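Local coordinates for acyl-CoA hydrolase (PDB 1Y7U), which probably hydrolyses the thioester bond of long-chain fatty acyl-CoAs, binding coenzyme A and calcium, at residues K11-T23 / E45-R59. Sequence-based numbering, arbitrary orientation.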
loop_
_atom_site.group_PDB
_atom_site.type_symbol
_atom_site.label_atom_id
_atom_site.label_comp_id
_atom_site.label_asym_id
_atom_site.label_seq_id
_atom_site.Cartn_x
_atom_site.Cartn_y
_atom_site.Cartn_z
ATOM N N LYS A 11 10.784 -31.805 21.001
ATOM C CA LYS A 11 12.270 -31.946 20.994
ATOM C C LYS A 11 12.972 -30.630 21.349
ATOM O O LYS A 11 12.592 -29.966 22.318
ATOM C CB LYS A 11 12.748 -32.444 19.622
ATOM C CG LYS A 11 14.257 -32.687 19.541
ATOM C CD LYS A 11 14.720 -33.677 20.608
ATOM C CE LYS A 11 16.075 -33.292 21.209
ATOM N NZ LYS A 11 15.998 -32.093 22.104
ATOM N N GLY A 12 13.990 -30.260 20.564
ATOM C CA GLY A 12 14.745 -29.039 20.806
ATOM C C GLY A 12 15.354 -28.492 19.530
ATOM O O GLY A 12 15.952 -29.237 18.756
ATOM N N LYS A 13 15.211 -27.184 19.314
ATOM C CA LYS A 13 15.718 -26.528 18.104
ATOM C C LYS A 13 16.766 -25.460 18.326
ATOM O O LYS A 13 16.683 -24.661 19.251
ATOM C CB LYS A 13 14.569 -25.892 17.320
ATOM C CG LYS A 13 13.704 -26.854 16.538
ATOM C CD LYS A 13 12.590 -26.099 15.854
ATOM C CE LYS A 13 11.834 -26.987 14.901
ATOM N NZ LYS A 13 10.781 -26.234 14.186
ATOM N N THR A 14 17.744 -25.439 17.436
ATOM C CA THR A 14 18.820 -24.471 17.487
ATOM C C THR A 14 18.271 -23.066 17.184
ATOM O O THR A 14 17.376 -22.908 16.363
ATOM C CB THR A 14 19.892 -24.879 16.464
ATOM O OG1 THR A 14 21.149 -25.004 17.128
ATOM C CG2 THR A 14 20.002 -23.869 15.343
ATOM N N ALA A 15 18.789 -22.043 17.849
ATOM C CA ALA A 15 18.303 -20.684 17.603
ATOM C C ALA A 15 18.310 -20.368 16.115
ATOM O O ALA A 15 17.377 -19.765 15.586
ATOM C CB ALA A 15 19.162 -19.669 18.342
ATOM N N ASN A 16 19.372 -20.792 15.444
ATOM C CA ASN A 16 19.536 -20.553 14.017
ATOM C C ASN A 16 18.470 -21.217 13.140
ATOM O O ASN A 16 18.333 -20.882 11.963
ATOM C CB ASN A 16 20.938 -20.991 13.590
ATOM C CG ASN A 16 21.216 -20.722 12.129
ATOM O OD1 ASN A 16 21.183 -21.637 11.307
ATOM N ND2 ASN A 16 21.482 -19.460 11.791
ATOM N N GLU A 17 17.713 -22.147 13.716
ATOM C CA GLU A 17 16.647 -22.838 12.990
ATOM C C GLU A 17 15.570 -21.820 12.653
ATOM O O GLU A 17 14.835 -21.988 11.690
ATOM C CB GLU A 17 15.982 -23.910 13.857
ATOM C CG GLU A 17 16.901 -24.876 14.569
ATOM C CD GLU A 17 17.156 -26.138 13.788
ATOM O OE1 GLU A 17 17.637 -27.115 14.406
ATOM O OE2 GLU A 17 16.882 -26.150 12.568
ATOM N N SER A 18 15.477 -20.769 13.465
ATOM C CA SER A 18 14.453 -19.750 13.276
ATOM C C SER A 18 14.954 -18.389 12.831
ATOM O O SER A 18 14.191 -17.428 12.810
ATOM C CB SER A 18 13.666 -19.573 14.571
ATOM O OG SER A 18 14.521 -19.106 15.595
ATOM N N ARG A 19 16.227 -18.297 12.477
ATOM C CA ARG A 19 16.784 -17.022 12.047
ATOM C C ARG A 19 16.052 -16.520 10.787
ATOM O O ARG A 19 15.708 -17.304 9.901
ATOM C CB ARG A 19 18.296 -17.182 11.810
ATOM C CG ARG A 19 19.037 -15.893 11.537
ATOM C CD ARG A 19 20.552 -16.050 11.688
ATOM N NE ARG A 19 21.023 -15.689 13.029
ATOM C CZ ARG A 19 21.182 -16.535 14.051
ATOM N NH1 ARG A 19 20.916 -17.828 13.906
ATOM N NH2 ARG A 19 21.595 -16.086 15.232
ATOM N N VAL A 20 15.794 -15.213 10.734
ATOM C CA VAL A 20 15.103 -14.588 9.607
ATOM C C VAL A 20 15.795 -13.282 9.206
ATOM O O VAL A 20 15.981 -12.392 10.039
ATOM C CB VAL A 20 13.642 -14.249 9.967
ATOM C CG1 VAL A 20 13.010 -13.444 8.856
ATOM C CG2 VAL A 20 12.847 -15.511 10.198
ATOM N N PHE A 21 16.183 -13.162 7.940
ATOM C CA PHE A 21 16.827 -11.940 7.480
ATOM C C PHE A 21 15.932 -11.175 6.530
ATOM O O PHE A 21 15.204 -11.762 5.733
ATOM C CB PHE A 21 18.122 -12.224 6.725
ATOM C CG PHE A 21 19.224 -12.748 7.570
ATOM C CD1 PHE A 21 19.416 -14.116 7.711
ATOM C CD2 PHE A 21 20.096 -11.877 8.209
ATOM C CE1 PHE A 21 20.460 -14.609 8.476
ATOM C CE2 PHE A 21 21.148 -12.359 8.980
ATOM C CZ PHE A 21 21.331 -13.727 9.113
ATOM N N LYS A 22 16.007 -9.854 6.603
ATOM C CA LYS A 22 15.241 -9.020 5.705
ATOM C C LYS A 22 15.908 -7.680 5.551
ATOM O O LYS A 22 16.025 -6.937 6.515
ATOM C CB LYS A 22 13.835 -8.797 6.231
ATOM C CG LYS A 22 12.960 -7.989 5.293
ATOM C CD LYS A 22 11.705 -7.586 6.020
ATOM C CE LYS A 22 10.620 -7.122 5.082
ATOM N NZ LYS A 22 9.404 -6.802 5.878
ATOM N N THR A 23 16.369 -7.367 4.352
ATOM C CA THR A 23 16.968 -6.067 4.137
ATOM C C THR A 23 16.095 -5.325 3.126
ATOM O O THR A 23 15.687 -5.884 2.108
ATOM C CB THR A 23 18.447 -6.178 3.675
ATOM O OG1 THR A 23 18.718 -5.200 2.666
ATOM C CG2 THR A 23 18.746 -7.569 3.167
ATOM N N GLU A 45 7.990 -3.588 11.287
ATOM C CA GLU A 45 8.899 -4.531 10.671
ATOM C C GLU A 45 9.549 -5.497 11.649
ATOM O O GLU A 45 9.747 -6.664 11.321
ATOM C CB GLU A 45 9.976 -3.782 9.901
ATOM C CG GLU A 45 10.225 -4.378 8.548
ATOM C CD GLU A 45 9.060 -4.167 7.613
ATOM O OE1 GLU A 45 8.965 -3.069 7.030
ATOM O OE2 GLU A 45 8.234 -5.092 7.471
HETATM N N MSE A 46 9.900 -5.025 12.843
HETATM C CA MSE A 46 10.526 -5.902 13.826
HETATM C C MSE A 46 9.573 -7.037 14.161
HETATM O O MSE A 46 9.952 -8.212 14.152
HETATM C CB MSE A 46 10.859 -5.140 15.100
HETATM C CG MSE A 46 11.868 -4.040 14.919
HETATM SE SE MSE A 46 12.240 -3.189 16.603
HETATM C CE MSE A 46 14.133 -3.539 16.704
ATOM N N ASP A 47 8.329 -6.673 14.455
ATOM C CA ASP A 47 7.297 -7.643 14.794
ATOM C C ASP A 47 7.074 -8.626 13.643
ATOM O O ASP A 47 6.953 -9.832 13.856
ATOM C CB ASP A 47 5.988 -6.909 15.124
ATOM C CG ASP A 47 4.818 -7.853 15.356
ATOM O OD1 ASP A 47 4.861 -8.632 16.330
ATOM O OD2 ASP A 47 3.847 -7.818 14.565
HETATM N N MSE A 48 7.042 -8.104 12.425
HETATM C CA MSE A 48 6.798 -8.921 11.249
HETATM C C MSE A 48 7.820 -10.020 11.074
HETATM O O MSE A 48 7.490 -11.206 11.009
HETATM C CB MSE A 48 6.788 -8.043 10.000
HETATM C CG MSE A 48 6.488 -8.795 8.712
HETATM SE SE MSE A 48 4.763 -9.688 8.710
HETATM C CE MSE A 48 5.403 -11.483 8.905
ATOM N N VAL A 49 9.072 -9.610 10.993
ATOM C CA VAL A 49 10.166 -10.528 10.800
ATOM C C VAL A 49 10.263 -11.501 11.987
ATOM O O VAL A 49 10.661 -12.656 11.835
ATOM C CB VAL A 49 11.455 -9.706 10.598
ATOM C CG1 VAL A 49 12.245 -9.620 11.884
ATOM C CG2 VAL A 49 12.253 -10.279 9.457
ATOM N N ALA A 50 9.868 -11.036 13.166
ATOM C CA ALA A 50 9.895 -11.857 14.373
ATOM C C ALA A 50 8.763 -12.886 14.396
ATOM O O ALA A 50 8.927 -13.994 14.905
ATOM C CB ALA A 50 9.793 -10.971 15.583
ATOM N N SER A 51 7.604 -12.508 13.869
ATOM C CA SER A 51 6.473 -13.418 13.826
ATOM C C SER A 51 6.833 -14.584 12.914
ATOM O O SER A 51 6.329 -15.694 13.080
ATOM C CB SER A 51 5.227 -12.710 13.290
ATOM O OG SER A 51 5.239 -12.615 11.876
ATOM N N ILE A 52 7.702 -14.331 11.941
ATOM C CA ILE A 52 8.119 -15.386 11.030
ATOM C C ILE A 52 9.036 -16.331 11.793
ATOM O O ILE A 52 8.927 -17.546 11.657
ATOM C CB ILE A 52 8.855 -14.820 9.796
ATOM C CG1 ILE A 52 7.878 -14.009 8.939
ATOM C CG2 ILE A 52 9.458 -15.952 8.978
ATOM C CD1 ILE A 52 8.508 -13.340 7.748
ATOM N N SER A 53 9.934 -15.775 12.602
ATOM C CA SER A 53 10.836 -16.600 13.400
ATOM C C SER A 53 9.994 -17.455 14.339
ATOM O O SER A 53 10.245 -18.640 14.518
ATOM C CB SER A 53 11.786 -15.734 14.232
ATOM O OG SER A 53 12.784 -15.123 13.432
ATOM N N ALA A 54 8.986 -16.842 14.938
ATOM C CA ALA A 54 8.123 -17.553 15.852
ATOM C C ALA A 54 7.497 -18.774 15.188
ATOM O O ALA A 54 7.514 -19.859 15.752
ATOM C CB ALA A 54 7.038 -16.624 16.371
ATOM N N SER A 55 6.952 -18.617 13.988
ATOM C CA SER A 55 6.323 -19.754 13.336
ATOM C C SER A 55 7.319 -20.767 12.778
ATOM O O SER A 55 7.009 -21.953 12.686
ATOM C CB SER A 55 5.370 -19.280 12.249
ATOM O OG SER A 55 6.028 -18.403 11.372
ATOM N N ARG A 56 8.512 -20.322 12.405
ATOM C CA ARG A 56 9.502 -21.266 11.903
ATOM C C ARG A 56 9.905 -22.219 13.027
ATOM O O ARG A 56 10.039 -23.424 12.824
ATOM C CB ARG A 56 10.740 -20.540 11.382
ATOM C CG ARG A 56 10.691 -20.267 9.904
ATOM C CD ARG A 56 11.982 -19.663 9.395
ATOM N NE ARG A 56 11.923 -19.495 7.947
ATOM C CZ ARG A 56 12.803 -18.807 7.222
ATOM N NH1 ARG A 56 13.831 -18.205 7.808
ATOM N NH2 ARG A 56 12.648 -18.720 5.904
ATOM N N HIS A 57 10.085 -21.667 14.219
ATOM C CA HIS A 57 10.486 -22.449 15.378
ATOM C C HIS A 57 9.351 -23.338 15.851
ATOM O O HIS A 57 9.521 -24.543 16.009
ATOM C CB HIS A 57 10.906 -21.510 16.512
ATOM C CG HIS A 57 11.309 -22.209 17.778
ATOM N ND1 HIS A 57 12.625 -22.462 18.103
ATOM C CD2 HIS A 57 10.569 -22.669 18.817
ATOM C CE1 HIS A 57 12.678 -23.043 19.289
ATOM N NE2 HIS A 57 11.444 -23.180 19.744
ATOM N N SER A 58 8.189 -22.738 16.059
ATOM C CA SER A 58 7.031 -23.465 16.557
ATOM C C SER A 58 6.249 -24.256 15.520
ATOM O O SER A 58 5.530 -25.190 15.873
ATOM C CB SER A 58 6.069 -22.492 17.210
ATOM O OG SER A 58 5.498 -21.681 16.208
ATOM N N ARG A 59 6.370 -23.878 14.251
ATOM C CA ARG A 59 5.632 -24.545 13.184
ATOM C C ARG A 59 4.154 -24.455 13.558
ATOM O O ARG A 59 3.351 -25.297 13.167
ATOM C CB ARG A 59 6.047 -26.011 13.064
ATOM C CG ARG A 59 7.546 -26.242 13.070
ATOM C CD ARG A 59 8.154 -26.388 11.681
ATOM N NE ARG A 59 8.055 -25.177 10.878
ATOM C CZ ARG A 59 9.045 -24.695 10.129
ATOM N NH1 ARG A 59 10.217 -25.319 10.088
ATOM N NH2 ARG A 59 8.857 -23.602 9.401
HETATM O O HOH W 1 14.763 -21.752 16.766
HETATM O O HOH W 2 15.850 -15.786 6.351
#
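Strand 20-23 runs nearly antiparallel to helix 45-58, their axes 153° apart and 8.5 Å at closest approach, and the backbones come nearest where Ser-18 meets Ser-53, just after the short 3-10 segment 15-17. There the hydroxyl of Ser-53, set beside its own backbone N (chi1 -73°), donates to Ser-18 O at 2.8 Å, almost in line with the carbonyl (C=O...OG 164°); the same hydroxyl is hydrogen-bonded to Ser-86 OG of the adjoining strand. At the start of the strand, Val-20 splits its two methyls over the helix: CG1 lies 3.3 Å from Val-49 CG2, the two side chains sliding past each other in opposite directions, while CG2 touches Ile-52 CG2, those side chains crossing at about a right angle. This is the hotdog fold, in which the antiparallel sheet wraps around the long helix 39-58; strand 20-25 is an outermost strand of that sheet within the chain. Beyond Val-20, the extended chain of Lys-22 ends in a salt bridge, NZ reaching Glu-45 OE2 at 2.6 Å from above the carboxylate plane. At the C-terminal end of the helix, Lys-13 stretches past one face of the His-57 ring, its CD offset toward the rim, and NZ donates to His-57 O at 2.8 Å and more weakly to Arg-56 O. A water at the edge of the His-57 ring, beside ND1, donates to Ser-18 OG, while His-57 NE2 turns to Pro-135 O. Arg-56, extended from CG to NE, sets NH1 beside Arg-19 O in a weak, bent bond of 3.0 Å; its main partner is Glu-105 of a second subunit, which also pairs with Arg-59.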